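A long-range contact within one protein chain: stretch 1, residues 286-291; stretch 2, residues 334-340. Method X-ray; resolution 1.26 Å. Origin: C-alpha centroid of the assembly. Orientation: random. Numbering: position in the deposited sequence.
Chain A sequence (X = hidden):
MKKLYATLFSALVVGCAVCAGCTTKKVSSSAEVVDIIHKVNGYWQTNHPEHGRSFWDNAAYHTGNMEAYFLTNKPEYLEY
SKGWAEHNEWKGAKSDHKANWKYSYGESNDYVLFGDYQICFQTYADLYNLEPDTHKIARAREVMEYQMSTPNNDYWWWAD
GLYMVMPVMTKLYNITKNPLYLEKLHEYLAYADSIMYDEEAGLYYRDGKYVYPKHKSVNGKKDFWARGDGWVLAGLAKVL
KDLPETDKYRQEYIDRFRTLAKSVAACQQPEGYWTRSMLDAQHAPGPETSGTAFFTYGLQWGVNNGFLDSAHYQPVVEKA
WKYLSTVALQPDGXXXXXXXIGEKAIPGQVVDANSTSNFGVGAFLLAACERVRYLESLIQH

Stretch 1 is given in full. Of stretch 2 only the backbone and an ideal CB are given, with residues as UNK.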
# COMPACT_ATOMS: atom_id res chain seq x y z
N GLY A 286 9.29 -17.69 9.04
CA GLY A 286 10.36 -16.75 9.00
C GLY A 286 9.96 -15.37 8.55
O GLY A 286 8.77 -15.06 8.28
N PRO A 287 10.95 -14.46 8.48
CA PRO A 287 10.68 -13.08 8.17
C PRO A 287 10.04 -12.84 6.80
O PRO A 287 10.29 -13.52 5.82
CB PRO A 287 12.07 -12.45 8.13
CG PRO A 287 13.03 -13.44 8.47
CD PRO A 287 12.38 -14.72 8.71
N GLU A 288 9.24 -11.78 6.73
CA GLU A 288 8.81 -11.25 5.44
C GLU A 288 8.70 -9.74 5.60
O GLU A 288 8.24 -9.27 6.64
CB GLU A 288 7.52 -11.89 4.97
CG GLU A 288 7.24 -11.67 3.47
CD GLU A 288 6.70 -10.31 3.08
OE1 GLU A 288 5.79 -9.83 3.77
OE2 GLU A 288 7.16 -9.76 2.01
N THR A 289 9.11 -9.01 4.57
CA THR A 289 9.26 -7.56 4.69
C THR A 289 8.10 -6.74 4.23
O THR A 289 7.82 -5.69 4.82
CB THR A 289 10.54 -7.15 3.98
OG1 THR A 289 11.64 -7.75 4.65
CG2 THR A 289 10.75 -5.64 3.89
N SER A 290 7.47 -7.10 3.11
CA SER A 290 6.48 -6.20 2.54
C SER A 290 5.27 -5.99 3.44
O SER A 290 4.86 -4.83 3.66
CB SER A 290 6.07 -6.62 1.12
OG SER A 290 5.48 -7.91 1.08
N GLY A 291 4.69 -7.07 3.95
CA GLY A 291 3.58 -6.91 4.93
C GLY A 291 4.01 -6.10 6.12
O GLY A 291 3.41 -5.10 6.46
N UNK A 334 19.80 -2.19 -0.30
CA UNK A 334 18.86 -3.21 -0.76
C UNK A 334 17.91 -3.59 0.37
O UNK A 334 18.30 -3.70 1.53
CB UNK A 334 19.61 -4.44 -1.27
N UNK A 335 16.64 -3.76 0.04
CA UNK A 335 15.61 -4.23 0.98
C UNK A 335 15.33 -5.68 0.69
O UNK A 335 14.79 -6.03 -0.34
CB UNK A 335 14.33 -3.40 0.88
N UNK A 336 15.70 -6.55 1.63
CA UNK A 336 15.53 -7.98 1.48
C UNK A 336 14.34 -8.58 2.16
O UNK A 336 13.54 -7.87 2.76
CB UNK A 336 16.78 -8.69 2.00
N UNK A 337 14.22 -9.91 2.08
CA UNK A 337 13.13 -10.70 2.64
C UNK A 337 11.76 -10.29 2.10
O UNK A 337 10.74 -10.48 2.77
CB UNK A 337 13.14 -10.58 4.17
N UNK A 338 11.72 -9.80 0.86
CA UNK A 338 10.45 -9.48 0.25
C UNK A 338 9.86 -10.73 -0.41
O UNK A 338 10.50 -11.36 -1.25
CB UNK A 338 10.61 -8.35 -0.77
N UNK A 339 8.66 -11.13 -0.03
CA UNK A 339 8.01 -12.28 -0.67
C UNK A 339 7.81 -11.97 -2.16
O UNK A 339 7.16 -11.01 -2.50
CB UNK A 339 6.67 -12.60 0.00
N UNK A 340 8.39 -12.80 -3.06
CA UNK A 340 8.34 -12.50 -4.48
C UNK A 340 6.99 -12.81 -5.12
O UNK A 340 6.30 -13.73 -4.68
CB UNK A 340 9.44 -13.28 -5.20

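Position 334 lies beyond the reach of stretch 1, with nothing of it within 5.5 Å of the ideal CB, so the contact sets no preference. The residue is Lys-334, extended with all four chi angles t.

At 335 the CA-to-CB bond points toward stretch 1, and the ideal CB sits 5.2 Å from Thr-289 CG2. A methyl group at that distance leaves room for one more carbon and favours an aliphatic residue such as valine, leucine or isoleucine. Ile-335 fills the gap, its CG2 lying 3.7 Å from Thr-289 CG2.

Position 336 directs its ideal CB away from stretch 1 and contributes through its backbone: the O atom accepts a hydrogen bond from Thr-289 OG1 at 2.7 Å. Phi/psi of -100/-176° is open to most residues, so neither this bond nor the contact demands a particular side chain; the residue is Gly-336.

Position 337 points its CA-to-CB bond toward stretch 1. Its phi/psi of 58/31° is left-handed, which favours glycine, asparagine or aspartate but does not exclude others. The O atom takes a hydrogen bond from Thr-289 N (2.8 Å) and also meets Glu-288 CA at 3.4 Å in a CA-H...O contact. The ideal CB is tight against Thr-289 OG1, at 3.2 Å, yet a side chain leaving it can run alongside the Pro-287 ring, where an aromatic ring or a long aliphatic chain would find an apolar surface. Tyr-337, with chi1 m, takes this course: Pro-287 CG lies over one face of its ring, 3.8 Å from Tyr-337 CE1, in a CH-pi contact.

The CA-to-CB bond of 338 points sideways, with the ideal CB 4.9 Å from Thr-289 CB and 4.7 Å from Glu-288 OE2. A compact apolar residue, valine or isoleucine, suits this space. Val-338 brings CG2 to 4.1 Å from Thr-289 CB and CG1 to 4.3 Å from Ser-290 CB.

At 339 the backbone N donates to Glu-288 OE2 at 2.9 Å, almost linearly (175°). That carboxylate also caps the helix, OE2 accepting from Ser-290 N and OE1 from Gly-291 N, so one side chain ties the helix start to stretch 2. Proline would lack the donor; a polar chain could exploit the nearby charge. Gln-339 extends with chi1 and chi2 t, and a water bridges its OE1 (2.9 Å from the water O) to Glu-288 OE1, the latter bond weak.

Position 340 points away from stretch 1, leaving the choice free; Pro-340 makes no contact with it.

Stretch 2, residues 334-340: KIGYVQP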
# COMPACT_ATOMS: atom_id res chain seq x y z
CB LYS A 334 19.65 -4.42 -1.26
CG LYS A 334 18.77 -5.47 -1.88
CD LYS A 334 19.62 -6.58 -2.52
CE LYS A 334 18.74 -7.63 -3.15
NZ LYS A 334 19.58 -8.65 -3.83
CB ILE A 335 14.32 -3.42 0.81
CG1 ILE A 335 14.58 -1.91 1.04
CG2 ILE A 335 13.22 -3.95 1.73
CD1 ILE A 335 15.30 -1.61 2.33
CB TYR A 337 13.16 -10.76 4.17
CG TYR A 337 14.30 -11.51 4.76
CD1 TYR A 337 14.28 -12.90 4.82
CD2 TYR A 337 15.35 -10.85 5.31
CE1 TYR A 337 15.28 -13.61 5.40
CE2 TYR A 337 16.40 -11.55 5.90
CZ TYR A 337 16.38 -12.94 5.96
OH TYR A 337 17.38 -13.61 6.56
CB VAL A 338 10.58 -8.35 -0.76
CG1 VAL A 338 9.23 -8.06 -1.44
CG2 VAL A 338 11.14 -7.11 -0.11
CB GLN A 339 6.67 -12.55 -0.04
CG GLN A 339 5.90 -13.73 -0.62
CD GLN A 339 4.55 -13.93 0.08
OE1 GLN A 339 4.02 -13.03 0.70
NE2 GLN A 339 4.03 -15.12 -0.01
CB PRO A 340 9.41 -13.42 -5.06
CG PRO A 340 9.57 -14.50 -4.10
CD PRO A 340 9.26 -13.96 -2.76
O HOH W 1 3.38 -11.44 3.04
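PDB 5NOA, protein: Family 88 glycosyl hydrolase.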